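Local coordinates for eukaryotic peptide chain release factor GTP-binding subunit (Schizosaccharomyces pombe, PDB 1R5B), which is the GTP-binding subunit of a translation release factor, built on a P-loop domain of the elongation factor Tu family, at residues Ser153-Glu158 against Ile188-Glu193; Leu184-Asn189 against Thr224-Met229. All coordinates share one frame; numbering follows the deposited sequence.

Contact 1 (Ser153-Glu158 against Ile188-Glu193); sequences SARRGE and INKMDE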
# COMPACT_ATOMS: atom_id res chain seq x y z
N SER A 153 -9.73 -25.12 -5.30
CA SER A 153 -10.30 -25.67 -6.52
C SER A 153 -11.82 -25.72 -6.42
O SER A 153 -12.36 -26.17 -5.41
CB SER A 153 -9.78 -27.08 -6.78
OG SER A 153 -10.50 -27.68 -7.84
N ALA A 154 -12.48 -25.28 -7.48
CA ALA A 154 -13.94 -25.29 -7.56
C ALA A 154 -14.46 -26.56 -8.22
O ALA A 154 -15.65 -26.82 -8.19
CB ALA A 154 -14.43 -24.08 -8.33
N ARG A 155 -13.57 -27.36 -8.81
CA ARG A 155 -13.96 -28.63 -9.43
C ARG A 155 -14.74 -29.52 -8.45
O ARG A 155 -14.38 -29.63 -7.29
CB ARG A 155 -12.72 -29.38 -9.91
CG ARG A 155 -12.99 -30.70 -10.66
CD ARG A 155 -11.86 -31.72 -10.56
NE ARG A 155 -10.58 -31.15 -10.98
CZ ARG A 155 -9.76 -31.65 -11.91
NH1 ARG A 155 -10.06 -32.78 -12.57
NH2 ARG A 155 -8.62 -31.01 -12.19
N ARG A 156 -15.81 -30.15 -8.93
CA ARG A 156 -16.58 -31.09 -8.10
C ARG A 156 -15.68 -32.27 -7.75
O ARG A 156 -14.90 -32.74 -8.59
CB ARG A 156 -17.84 -31.56 -8.83
CG ARG A 156 -18.86 -30.44 -9.06
CD ARG A 156 -20.23 -30.88 -9.59
NE ARG A 156 -21.01 -29.71 -9.99
CZ ARG A 156 -21.66 -28.89 -9.15
NH1 ARG A 156 -21.67 -29.11 -7.83
NH2 ARG A 156 -22.30 -27.84 -9.65
N GLY A 157 -15.79 -32.76 -6.52
CA GLY A 157 -14.87 -33.76 -6.00
C GLY A 157 -13.65 -33.16 -5.31
O GLY A 157 -13.40 -33.44 -4.15
N GLU A 158 -12.91 -32.31 -6.02
CA GLU A 158 -11.65 -31.77 -5.50
C GLU A 158 -11.86 -30.77 -4.35
O GLU A 158 -11.21 -30.86 -3.31
CB GLU A 158 -10.85 -31.11 -6.63
CG GLU A 158 -9.34 -31.14 -6.46
CD GLU A 158 -8.63 -30.30 -7.49
OE1 GLU A 158 -7.45 -29.94 -7.28
OE2 GLU A 158 -9.25 -29.97 -8.52
N ILE A 188 -11.13 -18.68 -5.82
CA ILE A 188 -11.83 -19.87 -6.25
C ILE A 188 -11.38 -20.16 -7.70
O ILE A 188 -11.82 -19.48 -8.63
CB ILE A 188 -13.37 -19.68 -6.18
CG1 ILE A 188 -13.84 -19.25 -4.78
CG2 ILE A 188 -14.09 -20.96 -6.61
CD1 ILE A 188 -13.54 -20.20 -3.70
N ASN A 189 -10.52 -21.16 -7.87
CA ASN A 189 -9.86 -21.45 -9.14
C ASN A 189 -10.61 -22.52 -9.96
O ASN A 189 -11.53 -23.15 -9.45
CB ASN A 189 -8.43 -21.90 -8.85
CG ASN A 189 -7.54 -21.92 -10.09
OD1 ASN A 189 -6.59 -22.71 -10.17
ND2 ASN A 189 -7.82 -21.05 -11.03
N LYS A 190 -10.21 -22.70 -11.21
CA LYS A 190 -10.76 -23.71 -12.11
C LYS A 190 -12.23 -23.49 -12.46
O LYS A 190 -12.97 -24.44 -12.69
CB LYS A 190 -10.56 -25.12 -11.55
CG LYS A 190 -9.16 -25.41 -11.03
CD LYS A 190 -8.95 -26.90 -10.85
CE LYS A 190 -7.50 -27.29 -10.66
NZ LYS A 190 -7.40 -28.57 -9.90
N MET A 191 -12.65 -22.23 -12.55
CA MET A 191 -14.03 -21.90 -12.88
C MET A 191 -14.41 -22.31 -14.32
O MET A 191 -15.58 -22.49 -14.62
CB MET A 191 -14.29 -20.40 -12.67
CG MET A 191 -14.20 -19.93 -11.21
SD MET A 191 -15.42 -20.64 -10.07
CE MET A 191 -16.88 -20.23 -10.78
N ASP A 192 -13.40 -22.47 -15.18
CA ASP A 192 -13.57 -22.81 -16.59
C ASP A 192 -13.84 -24.30 -16.84
O ASP A 192 -14.36 -24.68 -17.90
CB ASP A 192 -12.30 -22.41 -17.35
CG ASP A 192 -11.11 -23.36 -17.09
OD1 ASP A 192 -10.55 -23.34 -15.97
OD2 ASP A 192 -10.69 -24.18 -17.94
N GLU A 193 -13.47 -25.15 -15.88
CA GLU A 193 -13.48 -26.61 -16.06
C GLU A 193 -14.87 -27.20 -16.36
O GLU A 193 -15.88 -26.57 -16.09
CB GLU A 193 -12.88 -27.28 -14.81
CG GLU A 193 -11.36 -27.33 -14.81
CD GLU A 193 -10.80 -28.49 -13.99
OE1 GLU A 193 -11.59 -29.30 -13.45
OE2 GLU A 193 -9.56 -28.59 -13.88

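Contact 2 (Leu184-Asn189 against Thr224-Met229); sequences LVVVIN and TDVKYM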
# COMPACT_ATOMS: atom_id res chain seq x y z
N LEU A 184 -7.79 -12.43 4.53
CA LEU A 184 -7.46 -13.49 3.62
C LEU A 184 -8.12 -13.24 2.28
O LEU A 184 -9.31 -13.00 2.21
CB LEU A 184 -7.95 -14.81 4.21
CG LEU A 184 -7.50 -16.10 3.56
CD1 LEU A 184 -5.99 -16.21 3.60
CD2 LEU A 184 -8.11 -17.26 4.31
N VAL A 185 -7.33 -13.28 1.22
CA VAL A 185 -7.86 -13.33 -0.14
C VAL A 185 -8.01 -14.80 -0.55
O VAL A 185 -7.04 -15.55 -0.52
CB VAL A 185 -6.95 -12.60 -1.13
CG1 VAL A 185 -7.51 -12.68 -2.53
CG2 VAL A 185 -6.76 -11.14 -0.71
N VAL A 186 -9.22 -15.21 -0.90
CA VAL A 186 -9.53 -16.58 -1.24
C VAL A 186 -9.90 -16.61 -2.71
O VAL A 186 -10.91 -16.03 -3.12
CB VAL A 186 -10.71 -17.12 -0.40
CG1 VAL A 186 -11.14 -18.51 -0.89
CG2 VAL A 186 -10.34 -17.17 1.04
N VAL A 187 -9.08 -17.28 -3.50
CA VAL A 187 -9.27 -17.37 -4.94
C VAL A 187 -9.92 -18.72 -5.29
O VAL A 187 -9.36 -19.78 -5.03
CB VAL A 187 -7.91 -17.12 -5.64
CG1 VAL A 187 -7.86 -17.72 -6.98
CG2 VAL A 187 -7.65 -15.61 -5.75
N ILE A 188 -11.13 -18.68 -5.82
CA ILE A 188 -11.83 -19.87 -6.25
C ILE A 188 -11.38 -20.16 -7.70
O ILE A 188 -11.82 -19.48 -8.63
CB ILE A 188 -13.37 -19.68 -6.18
CG1 ILE A 188 -13.84 -19.25 -4.78
CG2 ILE A 188 -14.09 -20.96 -6.61
CD1 ILE A 188 -13.54 -20.20 -3.70
N ASN A 189 -10.52 -21.16 -7.87
CA ASN A 189 -9.86 -21.45 -9.14
C ASN A 189 -10.61 -22.52 -9.96
O ASN A 189 -11.53 -23.15 -9.45
CB ASN A 189 -8.43 -21.90 -8.85
CG ASN A 189 -7.54 -21.92 -10.09
OD1 ASN A 189 -6.59 -22.71 -10.17
ND2 ASN A 189 -7.82 -21.05 -11.03
N THR A 224 -16.05 -9.23 6.93
CA THR A 224 -14.99 -8.22 7.07
C THR A 224 -13.56 -8.68 6.76
O THR A 224 -12.71 -7.85 6.47
CB THR A 224 -15.01 -7.69 8.50
OG1 THR A 224 -14.80 -8.77 9.42
CG2 THR A 224 -16.38 -7.13 8.87
N ASP A 225 -13.28 -9.98 6.84
CA ASP A 225 -11.91 -10.49 6.86
C ASP A 225 -11.52 -11.28 5.61
O ASP A 225 -10.39 -11.68 5.49
CB ASP A 225 -11.71 -11.43 8.04
CG ASP A 225 -11.65 -10.72 9.37
OD1 ASP A 225 -12.22 -9.60 9.51
OD2 ASP A 225 -11.02 -11.22 10.34
N VAL A 226 -12.46 -11.55 4.71
CA VAL A 226 -12.17 -12.42 3.58
C VAL A 226 -12.73 -11.82 2.31
O VAL A 226 -13.86 -11.35 2.28
CB VAL A 226 -12.76 -13.84 3.80
CG1 VAL A 226 -12.45 -14.74 2.61
CG2 VAL A 226 -12.22 -14.46 5.07
N LYS A 227 -11.91 -11.79 1.27
CA LYS A 227 -12.34 -11.42 -0.07
C LYS A 227 -12.35 -12.68 -0.91
O LYS A 227 -11.33 -13.36 -1.01
CB LYS A 227 -11.36 -10.40 -0.71
CG LYS A 227 -11.75 -9.89 -2.12
CD LYS A 227 -13.13 -9.25 -2.08
CE LYS A 227 -13.42 -8.38 -3.26
NZ LYS A 227 -13.82 -9.18 -4.41
N TYR A 228 -13.49 -13.00 -1.51
CA TYR A 228 -13.60 -14.13 -2.44
C TYR A 228 -13.57 -13.63 -3.88
O TYR A 228 -14.13 -12.57 -4.18
CB TYR A 228 -14.89 -14.91 -2.18
CG TYR A 228 -14.94 -15.55 -0.82
CD1 TYR A 228 -15.56 -14.90 0.24
CD2 TYR A 228 -14.33 -16.77 -0.58
CE1 TYR A 228 -15.58 -15.47 1.51
CE2 TYR A 228 -14.35 -17.35 0.69
CZ TYR A 228 -14.97 -16.69 1.72
OH TYR A 228 -15.01 -17.25 2.96
N MET A 229 -12.91 -14.39 -4.76
CA MET A 229 -12.83 -14.04 -6.17
C MET A 229 -12.72 -15.27 -7.05
O MET A 229 -11.88 -16.13 -6.79
CB MET A 229 -11.62 -13.16 -6.44
CG MET A 229 -12.02 -11.76 -6.81
SD MET A 229 -10.65 -10.70 -7.08
CE MET A 229 -9.81 -10.89 -5.63

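Contact 1 (Ser153-Glu158 against Ile188-Glu193)
Lys190 carries this contact. Its CB points toward 153-158, and the nearly straight chain runs past Ser153: CG only skirts the hydroxyl, while CD packs 3.5 Å from Ser153 OG. CE continues toward Glu158, crossing that side chain at about a right angle, and NZ ends 2.7 Å from Glu158 OE2 on its syn lone pair, with a weaker bond to Glu158 OE1. The ammonium also donates to the backbone O of Asp53. Ser153 OG gives its proton to Glu158 OE2 from above the carboxylate plane (2.7 Å). Glu158 OE2 is thus gripped by both Ser153 OG and Lys190 NZ, which holds the carboxylate in place; Ser153 OG also accepts from Arg155 N in an ST turn. Arg155 NH2 lies 3.1 Å from Glu193 OE2, which sits over a guanidinium face, so charge alone joins them. Ala154 N donates to Asn189 O (3.1 Å), and Ala154 CB rests 3.6 Å from Ile188 CG2. Residues 189-192 read NKxD, a signature of P-loop GTPases. The contact lies where parallel neighbours 147-153 and 184-189 run out of the sheet, with helix 158-161 starting after Gly157 and helix 200-218 packing Tyr203 against Ile188 and Met191.

Contact 2 (Leu184-Asn189 against Thr224-Met229)
Met229, Val186 and Leu184 bury the most surface where strands 184-189 and 226-229 run side by side, parallel within 18°. Met229 is gripped through its backbone at both ends of the residue: its N donates to Val186 O at 3.1 Å, and its O receives Ile188 N at 2.8 Å, from above the carbonyl plane. Its side chain leaves at chi1 -111°, away from a staggered position, then runs on extended through CG to SD and bends at the last torsion, bringing CE to 4.3 Å from Val185 CG1. Tyr259 of helix 256-262 touches Met229, Val185 and Lys227 on the face that carries them with Val187.

Val186 lies on the opposite face, with Leu184, Val226 and Tyr228. Its N-H points almost dead straight (178°) at Lys227 O, 2.8 Å away. CG1, anti to the backbone N, lies 3.6 Å from Tyr228 CD2, the two side chains alongside each other and pointing the same way; CG2 turns back along the strand to meet Val226 CG1 at 3.6 Å. Val226 CG1 in turn sits over one face of the Tyr228 ring, near its rim, while Tyr228 OH bonds to Ser222 OG.

Leu184 opens the pairing: its N donates to Asp225 O (2.9 Å) and its O accepts from Lys227 N (3.0 Å), both nearly along the C=O axis. Its CB only loosely approaches Val226 CG2.

Helix 200-218 connects the two strands and touches Ile188 and Tyr228, making a beta-alpha-beta unit at the edge of the P-loop domain's sheet. Five main-chain hydrogen bonds, seconded by CA-H...O contacts, set the register, and across the strands the side chains add only apolar contacts; no charge pair helps, so cohesion rests on backbone polarity satisfied within the sheet and on packing.

How the contacts relate
Both contacts use strand 184-189, sharing Ile188 and Asn189, but they use opposite edges of it. Contact 2 pairs its length with strand 226-230 at the sheet's edge and is buried; contact 1 lies at its C-terminal end, against the neighbour on the other side, strand 147-153, and is only partly buried. The chemistry follows the place: in contact 2, regular backbone bonding with aliphatic and aromatic packing; in contact 1, a single backbone bond across the segments and a network of charged side chains in the loops beyond the strands and at the start of helix 158-161. The change comes near Asn189, where the chain leaves the sheet.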